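Local coordinates for ORF131 protein (Ralstonia metallidurans, PDB 2WTP) that binds copper and probably takes part in the heavy-metal resistance of its bacterial host, at residues Thr101-Leu105 / Gly106-Pro110. Numbering follows the deposited sequence.
Sequences TSVDL and GLLMP
The carboxylate of D104 meets the backbone of G106 at one oxygen: OD1 takes the G106 N-H on its anti lone pair, the one pointing away from OD2, with D104 OD1 to G106 N at 2.8 Å. The same OD1 also accepts from the backbone N of G117, so two backbone N-H groups grip OD1. With CG anti to the backbone N (chi1 -163°), the acid swings forward over the start of the helix. The backbone of D104 joins in too: L107 N reaches D104 O at 3.0 Å. One residue on, L105 O receives M109 N at 2.9 Å, which closes the single helical turn.

On the buried side, the branch ends of V103 and L108 meet head-on, V103 CG2 lying 3.9 Å from L108 CD2, while V103 CG1 sits near both methyls of the leucine. L108 goes on to W92 and F94 of strand 88-94 in the four-stranded sheet, and V103 to I122 of strand 119-123 in the three-stranded one, so this pair joins the two sheets, with H47 and A48 of helix 37-49 also against it. Further along, the L105 and M109 side chains cross at a slant: L105 CD1 is 3.9 Å from M109 SD, and M109 CG comes within 3.4 Å of L105 O. A bend at chi3 (71°) brings M109 CE to 4.2 Å from L105 CD1. L107 packs on A44 and H47 of helix 37-49, its side chain about 7 Å from a bound copper.

Edge strand 101-104, paired antiparallel with strand 119-123, thus runs straight into the short helix 105-108, a strand-to-helix junction with D104 as a classic aspartate N-cap.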
loop_
_atom_site.group_PDB
_atom_site.type_symbol
_atom_site.label_atom_id
_atom_site.label_comp_id
_atom_site.label_asym_id
_atom_site.label_seq_id
_atom_site.Cartn_x
_atom_site.Cartn_y
_atom_site.Cartn_z
ATOM N N THR A 101 7.854 -5.048 -9.627
ATOM C CA THR A 101 7.056 -5.083 -10.838
ATOM C C THR A 101 5.650 -4.632 -10.496
ATOM O O THR A 101 5.284 -4.613 -9.319
ATOM C CB THR A 101 7.113 -6.512 -11.395
ATOM O OG1 THR A 101 6.469 -6.607 -12.648
ATOM C CG2 THR A 101 6.362 -7.515 -10.503
ATOM N N SER A 102 4.867 -4.273 -11.448
ATOM C CA SER A 102 3.506 -3.958 -11.183
ATOM C C SER A 102 2.511 -4.681 -12.064
ATOM O O SER A 102 2.877 -5.229 -13.143
ATOM C CB SER A 102 3.263 -2.439 -11.336
ATOM O OG SER A 102 3.247 -2.005 -12.719
ATOM N N VAL A 103 1.246 -4.733 -11.613
ATOM C CA VAL A 103 0.188 -5.339 -12.426
ATOM C C VAL A 103 -1.097 -4.602 -12.213
ATOM O O VAL A 103 -1.324 -4.090 -11.096
ATOM C CB VAL A 103 0.091 -6.881 -12.098
ATOM C CG1 VAL A 103 -0.292 -7.133 -10.647
ATOM C CG2 VAL A 103 -0.917 -7.562 -13.073
ATOM N N ASP A 104 -1.991 -4.601 -13.207
ATOM C CA ASP A 104 -3.296 -3.965 -12.950
ATOM C C ASP A 104 -4.170 -4.833 -12.109
ATOM O O ASP A 104 -4.381 -5.996 -12.486
ATOM C CB ASP A 104 -3.991 -3.642 -14.305
ATOM C CG ASP A 104 -5.138 -2.601 -14.104
ATOM O OD1 ASP A 104 -6.172 -2.940 -13.537
ATOM O OD2 ASP A 104 -4.958 -1.431 -14.438
ATOM N N LEU A 105 -4.793 -4.294 -11.047
ATOM C CA LEU A 105 -5.617 -5.130 -10.170
ATOM C C LEU A 105 -6.799 -5.663 -10.993
ATOM O O LEU A 105 -7.381 -6.701 -10.631
ATOM C CB LEU A 105 -6.125 -4.212 -9.047
ATOM C CG LEU A 105 -6.887 -4.932 -7.890
ATOM C CD1 LEU A 105 -5.983 -5.906 -7.161
ATOM C CD2 LEU A 105 -7.551 -3.849 -6.943
ATOM N N GLY A 106 -7.270 -4.946 -12.006
ATOM C CA GLY A 106 -8.428 -5.386 -12.811
ATOM C C GLY A 106 -8.153 -6.659 -13.605
ATOM O O GLY A 106 -9.122 -7.282 -14.077
ATOM N N LEU A 107 -6.894 -7.017 -13.779
ATOM C CA LEU A 107 -6.537 -8.282 -14.442
ATOM C C LEU A 107 -6.465 -9.406 -13.425
ATOM O O LEU A 107 -6.790 -10.545 -13.736
ATOM C CB LEU A 107 -5.193 -8.164 -15.188
ATOM C CG LEU A 107 -5.375 -7.069 -16.231
ATOM C CD1 LEU A 107 -4.028 -6.940 -17.020
ATOM C CD2 LEU A 107 -6.493 -7.387 -17.285
ATOM N N LEU A 108 -6.076 -9.104 -12.194
ATOM C CA LEU A 108 -6.127 -10.093 -11.104
ATOM C C LEU A 108 -7.528 -10.440 -10.681
ATOM O O LEU A 108 -7.842 -11.596 -10.341
ATOM C CB LEU A 108 -5.375 -9.599 -9.842
ATOM C CG LEU A 108 -3.924 -9.147 -10.088
ATOM C CD1 LEU A 108 -3.301 -8.861 -8.757
ATOM C CD2 LEU A 108 -3.092 -10.093 -10.973
ATOM N N MET A 109 -8.400 -9.431 -10.588
ATOM C CA MET A 109 -9.751 -9.633 -10.002
ATOM C C MET A 109 -10.822 -8.847 -10.806
ATOM O O MET A 109 -11.310 -7.784 -10.388
ATOM C CB MET A 109 -9.792 -9.386 -8.519
ATOM C CG MET A 109 -9.144 -8.161 -8.080
ATOM S SD MET A 109 -8.932 -8.248 -6.208
ATOM C CE MET A 109 -7.689 -9.449 -5.819
ATOM N N PRO A 110 -11.079 -9.326 -12.025
ATOM C CA PRO A 110 -12.011 -8.627 -12.904
ATOM C C PRO A 110 -13.428 -8.545 -12.323
ATOM O O PRO A 110 -14.144 -7.628 -12.728
ATOM C CB PRO A 110 -11.982 -9.475 -14.182
ATOM C CG PRO A 110 -11.380 -10.728 -13.826
ATOM C CD PRO A 110 -10.445 -10.502 -12.632
#